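Local coordinates for protein replicative DNA helicase (Mycobacterium smegmatis, PDB 6OWN) that is the splicing domain of a DnaB helicase intein, which probably excises itself by protein splicing, a reaction reversibly inhibited by zinc, at residues A77-R80 / A81-T85. Residues are numbered along the deposited sequence; the frame is centred on the assembly and turned at random.
Sequences ANLR and AGMHT
Met83 N donates a hydrogen bond to Arg80 O, 3.2 Å away and nearly straight at 164°, and this bond closes a type II beta turn running from Arg80 to Met83. The turn lies at the surface of the all-beta intein fold, just beyond the 3-10 segment that includes Ala77 and Asn78, and leads into the short, weakly bonded strand at about 84-85, outermost in its sheet. Ala81 and Gly82 form its corner. Ala81, with its small methyl directed outward, is easily accommodated on the exposed side, whereas Gly82 has a positive phi (104°) at which a CB would press against the carbonyl oxygen of Ala81; glycine therefore suits the place.

The same methionine also spans the turn with its side chain. Met83 CG stands anti to its own carbonyl carbon (Met83 chi1 -62°) and the chain beyond is extended, which carries it back over Arg80, with CG 3.3 Å from Arg80 O. Farther along, the sulfur accepts a weak hydrogen bond from Arg80 N at 3.5 Å, so Met83 meets both the N-H and the carbonyl of one residue. An unbranched thioether suits the place, since its polarisable sulfur can accept such a bond while its carbons pack as an apolar chain.

Leu79 is buried against Trp67 of strand 66-69 and Ile105 and Val108 of strand 103-111, so an apolar side chain fits there, while Gly82 and Met83 make backbone hydrogen bonds with Ile105. Just before the turn, Leu79 touches the methionine, CD2 lying 4.3 Å from Met83 SD. The terminal methyl reaches farthest, Met83 CE ending 3.9 Å from Asn78 O.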
loop_
_atom_site.group_PDB
_atom_site.type_symbol
_atom_site.label_atom_id
_atom_site.label_comp_id
_atom_site.label_asym_id
_atom_site.label_seq_id
_atom_site.Cartn_x
_atom_site.Cartn_y
_atom_site.Cartn_z
ATOM N N ALA A 77 5.538 11.083 0.380
ATOM C CA ALA A 77 6.249 12.299 0.761
ATOM C C ALA A 77 5.353 13.529 0.815
ATOM O O ALA A 77 5.812 14.584 1.264
ATOM C CB ALA A 77 7.393 12.555 -0.223
ATOM N N ASN A 78 4.103 13.424 0.362
ATOM C CA ASN A 78 3.151 14.524 0.370
ATOM C C ASN A 78 1.949 14.253 1.252
ATOM O O ASN A 78 1.062 15.109 1.345
ATOM C CB ASN A 78 2.669 14.819 -1.058
ATOM C CG ASN A 78 3.691 15.584 -1.866
ATOM O OD1 ASN A 78 4.493 16.327 -1.307
ATOM N ND2 ASN A 78 3.669 15.406 -3.190
ATOM N N LEU A 79 1.876 13.076 1.867
ATOM C CA LEU A 79 0.797 12.791 2.798
ATOM C C LEU A 79 0.878 13.723 3.996
ATOM O O LEU A 79 1.960 14.122 4.430
ATOM C CB LEU A 79 0.874 11.346 3.282
ATOM C CG LEU A 79 0.605 10.239 2.273
ATOM C CD1 LEU A 79 0.685 8.906 3.003
ATOM C CD2 LEU A 79 -0.764 10.430 1.626
ATOM N N ARG A 80 -0.285 14.058 4.540
ATOM C CA ARG A 80 -0.356 14.850 5.756
ATOM C C ARG A 80 -1.403 14.236 6.664
ATOM O O ARG A 80 -2.412 13.710 6.188
ATOM C CB ARG A 80 -0.691 16.315 5.455
ATOM C CG ARG A 80 0.539 17.181 5.241
ATOM C CD ARG A 80 0.243 18.348 4.324
ATOM N NE ARG A 80 -0.513 19.396 5.000
ATOM C CZ ARG A 80 0.037 20.465 5.563
ATOM N NH1 ARG A 80 1.353 20.629 5.530
ATOM N NH2 ARG A 80 -0.727 21.374 6.158
ATOM N N ALA A 81 -1.144 14.274 7.967
ATOM C CA ALA A 81 -2.152 13.835 8.916
ATOM C C ALA A 81 -3.440 14.608 8.669
ATOM O O ALA A 81 -3.416 15.789 8.317
ATOM C CB ALA A 81 -1.662 14.040 10.348
ATOM N N GLY A 82 -4.570 13.921 8.811
ATOM C CA GLY A 82 -5.861 14.467 8.472
ATOM C C GLY A 82 -6.432 13.937 7.174
ATOM O O GLY A 82 -7.655 13.826 7.049
ATOM N N MET A 83 -5.575 13.600 6.210
ATOM C CA MET A 83 -6.050 13.003 4.971
ATOM C C MET A 83 -6.624 11.611 5.231
ATOM O O MET A 83 -6.377 10.989 6.265
ATOM C CB MET A 83 -4.918 12.906 3.950
ATOM C CG MET A 83 -4.323 14.231 3.521
ATOM S SD MET A 83 -2.988 13.983 2.336
ATOM C CE MET A 83 -2.748 15.656 1.734
ATOM N N HIS A 84 -7.402 11.124 4.267
ATOM C CA HIS A 84 -7.959 9.782 4.287
ATOM C C HIS A 84 -7.514 9.038 3.034
ATOM O O HIS A 84 -7.181 9.649 2.015
ATOM C CB HIS A 84 -9.500 9.807 4.349
ATOM C CG HIS A 84 -10.055 10.617 5.481
ATOM N ND1 HIS A 84 -9.853 11.976 5.595
ATOM C CD2 HIS A 84 -10.816 10.261 6.542
ATOM C CE1 HIS A 84 -10.451 12.419 6.686
ATOM N NE2 HIS A 84 -11.047 11.397 7.276
ATOM N N THR A 85 -7.515 7.708 3.112
ATOM C CA THR A 85 -7.296 6.857 1.948
ATOM C C THR A 85 -8.636 6.254 1.544
ATOM O O THR A 85 -9.235 5.495 2.314
ATOM C CB THR A 85 -6.266 5.760 2.232
ATOM O OG1 THR A 85 -6.678 5.011 3.379
ATOM C CG2 THR A 85 -4.898 6.370 2.503
#